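Local coordinates for pectinesterase (Sitophilus oryzae, PDB 4PMH), which hydrolyses the methyl esters of pectin's galacturonosyl units, releasing methanol, and probably helps the weevil digest plant cell walls, at residues A[10-15]-A[356-360]. Numbering follows the deposited sequence.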
ATOM      1  N   ARG A  10     -18.186   3.018 -15.367  1.00 15.14           N
ATOM      2  CA  ARG A  10     -16.805   2.753 -15.741  1.00 14.33           C
ATOM      3  C   ARG A  10     -16.244   3.834 -16.650  1.00 14.88           C
ATOM      4  O   ARG A  10     -16.113   3.643 -17.873  1.00 13.79           O
ATOM      5  CB  ARG A  10     -16.689   1.382 -16.397  1.00 14.85           C
ATOM      6  CG  ARG A  10     -15.244   0.929 -16.498  1.00 15.19           C
ATOM      7  CD  ARG A  10     -15.100  -0.527 -16.910  1.00 15.13           C
ATOM      8  NE  ARG A  10     -13.706  -0.936 -16.805  1.00 15.32           N
ATOM      9  CZ  ARG A  10     -13.245  -2.175 -16.951  1.00 15.51           C
ATOM     10  NH1 ARG A  10     -14.068  -3.194 -17.236  1.00 15.87           N
ATOM     11  NH2 ARG A  10     -11.935  -2.395 -16.826  1.00 15.42           N
ATOM     12  N   PRO A  11     -15.907   4.989 -16.052  1.00 14.65           N
ATOM     13  CA  PRO A  11     -15.380   6.106 -16.823  1.00 14.58           C
ATOM     14  C   PRO A  11     -13.961   5.866 -17.300  1.00 13.93           C
ATOM     15  O   PRO A  11     -13.154   5.240 -16.599  1.00 14.84           O
ATOM     16  CB  PRO A  11     -15.452   7.292 -15.857  1.00 15.19           C
ATOM     17  CG  PRO A  11     -15.676   6.722 -14.500  1.00 15.68           C
ATOM     18  CD  PRO A  11     -16.164   5.321 -14.640  1.00 15.14           C
ATOM     19  N   ILE A  12     -13.686   6.350 -18.499  1.00 13.28           N
ATOM     20  CA  ILE A  12     -12.404   6.188 -19.160  1.00 12.98           C
ATOM     21  C   ILE A  12     -11.879   7.553 -19.560  1.00 13.04           C
ATOM     22  O   ILE A  12     -12.598   8.348 -20.140  1.00 13.94           O
ATOM     23  CB  ILE A  12     -12.538   5.325 -20.450  1.00 12.53           C
ATOM     24  CG1 ILE A  12     -13.172   3.971 -20.139  1.00 12.61           C
ATOM     25  CG2 ILE A  12     -11.194   5.185 -21.170  1.00 12.33           C
ATOM     26  CD1 ILE A  12     -12.391   3.072 -19.194  1.00 12.44           C
ATOM     27  N   LEU A  13     -10.620   7.816 -19.266  1.00 13.53           N
ATOM     28  CA  LEU A  13      -9.977   9.066 -19.657  1.00 13.54           C
ATOM     29  C   LEU A  13      -9.848   9.187 -21.182  1.00 13.75           C
ATOM     30  O   LEU A  13      -9.617   8.198 -21.882  1.00 13.27           O
ATOM     31  CB  LEU A  13      -8.579   9.152 -19.056  1.00 14.00           C
ATOM     32  CG  LEU A  13      -8.418   9.175 -17.525  1.00 14.08           C
ATOM     33  CD1 LEU A  13      -6.944   9.291 -17.161  1.00 14.49           C
ATOM     34  CD2 LEU A  13      -9.211  10.289 -16.868  1.00 14.26           C
ATOM     35  N   THR A  14      -9.955  10.411 -21.670  1.00 13.28           N
ATOM     36  CA  THR A  14      -9.643  10.713 -23.055  1.00 13.28           C
ATOM     37  C   THR A  14      -8.147  10.693 -23.251  1.00 13.66           C
ATOM     38  O   THR A  14      -7.385  10.825 -22.287  1.00 13.20           O
ATOM     39  CB  THR A  14     -10.187  12.090 -23.464  1.00 13.31           C
ATOM     40  OG1 THR A  14      -9.509  13.132 -22.746  1.00 12.95           O
ATOM     41  CG2 THR A  14     -11.681  12.182 -23.188  1.00 13.00           C
ATOM     42  N   ALA A  15      -7.715  10.582 -24.503  1.00 14.38           N
ATOM     43  CA  ALA A  15      -6.282  10.643 -24.813  1.00 15.28           C
ATOM     44  C   ALA A  15      -5.629  11.906 -24.272  1.00 15.08           C
ATOM     45  O   ALA A  15      -4.482  11.889 -23.808  1.00 16.13           O
ATOM     46  CB  ALA A  15      -6.055  10.530 -26.315  1.00 16.20           C
ATOM     47  N   PHE A 356     -12.091   7.612  -9.775  1.00 12.57           N
ATOM     48  CA  PHE A 356     -11.505   6.377 -10.245  1.00 12.40           C
ATOM     49  C   PHE A 356     -11.595   6.343 -11.762  1.00 12.43           C
ATOM     50  O   PHE A 356     -12.679   6.460 -12.323  1.00 12.14           O
ATOM     51  CB  PHE A 356     -12.260   5.174  -9.675  1.00 12.38           C
ATOM     52  CG  PHE A 356     -12.361   5.150  -8.178  1.00 12.44           C
ATOM     53  CD1 PHE A 356     -11.372   5.684  -7.378  1.00 12.68           C
ATOM     54  CD2 PHE A 356     -13.458   4.570  -7.577  1.00 12.51           C
ATOM     55  CE1 PHE A 356     -11.470   5.639  -5.999  1.00 12.89           C
ATOM     56  CE2 PHE A 356     -13.575   4.525  -6.198  1.00 12.75           C
ATOM     57  CZ  PHE A 356     -12.582   5.061  -5.411  1.00 12.89           C
ATOM     58  N   TRP A 357     -10.455   6.208 -12.428  1.00 12.55           N
ATOM     59  CA  TRP A 357     -10.423   6.293 -13.887  1.00 12.54           C
ATOM     60  C   TRP A 357      -9.485   5.275 -14.495  1.00 12.75           C
ATOM     61  O   TRP A 357      -8.573   4.789 -13.845  1.00 12.37           O
ATOM     62  CB  TRP A 357      -9.958   7.682 -14.355  1.00 12.49           C
ATOM     63  CG  TRP A 357     -10.463   8.850 -13.537  1.00 12.33           C
ATOM     64  CD1 TRP A 357      -9.825   9.452 -12.478  1.00 12.50           C
ATOM     65  CD2 TRP A 357     -11.670   9.566 -13.736  1.00 12.42           C
ATOM     66  NE1 TRP A 357     -10.581  10.485 -12.000  1.00 13.17           N
ATOM     67  CE2 TRP A 357     -11.721  10.586 -12.751  1.00 13.04           C
ATOM     68  CE3 TRP A 357     -12.731   9.448 -14.640  1.00 12.41           C
ATOM     69  CZ2 TRP A 357     -12.801  11.476 -12.643  1.00 12.53           C
ATOM     70  CZ3 TRP A 357     -13.794  10.324 -14.529  1.00 12.57           C
ATOM     71  CH2 TRP A 357     -13.811  11.338 -13.534  1.00 12.55           C
ATOM     72  N   GLU A 358      -9.687   4.994 -15.776  1.00 13.16           N
ATOM     73  CA  GLU A 358      -8.798   4.101 -16.505  1.00 13.27           C
ATOM     74  C   GLU A 358      -8.385   4.719 -17.830  1.00 13.37           C
ATOM     75  O   GLU A 358      -9.089   5.564 -18.345  1.00 12.69           O
ATOM     76  CB  GLU A 358      -9.511   2.812 -16.808  1.00 13.44           C
ATOM     77  CG  GLU A 358      -9.829   1.974 -15.597  1.00 13.54           C
ATOM     78  CD  GLU A 358     -10.704   0.829 -15.997  1.00 13.90           C
ATOM     79  OE1 GLU A 358     -11.898   0.920 -15.709  1.00 14.47           O
ATOM     80  OE2 GLU A 358     -10.215  -0.115 -16.655  1.00 13.28           O
ATOM     81  N   TYR A 359      -7.282   4.245 -18.403  1.00 13.61           N
ATOM     82  CA  TYR A 359      -6.909   4.636 -19.758  1.00 14.09           C
ATOM     83  C   TYR A 359      -6.140   3.495 -20.402  1.00 14.64           C
ATOM     84  O   TYR A 359      -5.094   3.104 -19.887  1.00 14.10           O
ATOM     85  CB  TYR A 359      -6.001   5.871 -19.752  1.00 14.70           C
ATOM     86  CG  TYR A 359      -5.501   6.254 -21.145  1.00 16.32           C
ATOM     87  CD1 TYR A 359      -6.375   6.742 -22.096  1.00 16.74           C
ATOM     88  CD2 TYR A 359      -4.157   6.148 -21.489  1.00 17.56           C
ATOM     89  CE1 TYR A 359      -5.941   7.097 -23.366  1.00 18.25           C
ATOM     90  CE2 TYR A 359      -3.711   6.499 -22.770  1.00 18.98           C
ATOM     91  CZ  TYR A 359      -4.616   6.960 -23.696  1.00 19.38           C
ATOM     92  OH  TYR A 359      -4.208   7.325 -24.974  1.00 23.17           O
ATOM     93  N   ASN A 360      -6.646   2.971 -21.517  1.00 15.34           N
ATOM     94  CA  ASN A 360      -5.867   2.083 -22.380  1.00 16.09           C
ATOM     95  C   ASN A 360      -5.395   0.801 -21.706  1.00 15.11           C
ATOM     96  O   ASN A 360      -4.258   0.361 -21.887  1.00 14.20           O
ATOM     97  CB  ASN A 360      -4.667   2.874 -22.927  1.00 18.46           C
ATOM     98  CG  ASN A 360      -4.100   2.280 -24.190  1.00 20.50           C
ATOM     99  OD1 ASN A 360      -4.761   1.497 -24.871  1.00 22.98           O
ATOM    100  ND2 ASN A 360      -2.876   2.668 -24.532  1.00 23.17           N
TER
HETATM  101  O   HOH W   1     -13.140   3.217 -14.724  1.00 13.07           O
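Glu358, in the last strand of the parallel beta-helix, buries more surface here than any other residue of the two segments. Its carboxylate meets the guanidinium of Arg10 in a two-pronged salt bridge, NE of Arg10 to OE1 of Glu358 at 2.8 Å and NH2 of Arg10 to OE2 of Glu358 at 2.9 Å, both nearly straight. A water donates to OE1 of Glu358 and to O of Pro11, 2.8 Å from each, tying the acid to the backbone beside it. The main chains meet directly where N of Leu13 donates to O of Glu358 at 2.9 Å.

Beyond this bond, Leu13 directs its side chain towards Trp357 and Tyr359, which stand two residues apart along the strand: its CD2 lies 3.7 Å from CB of Trp357, and its CB 4.2 Å from CB of Tyr359. The ring of Tyr359 runs on along the N-terminal segment, with CD1 of Tyr359 3.6 Å from O of Leu13, while CB of Pro11 rests 3.7 Å from CE3 of Trp357. Strand 311-315 pairs with one edge of strand 355-359, an outermost strand of its parallel sheet, and segment 10-15 lies against the other edge.

Arg10 also donates to the carbonyls of Thr325 and Gly365. A largely buried ion pair, one direct backbone bond and apolar contacts thus fasten the chain's beginning to its C-terminal region and the final beta-helix strand.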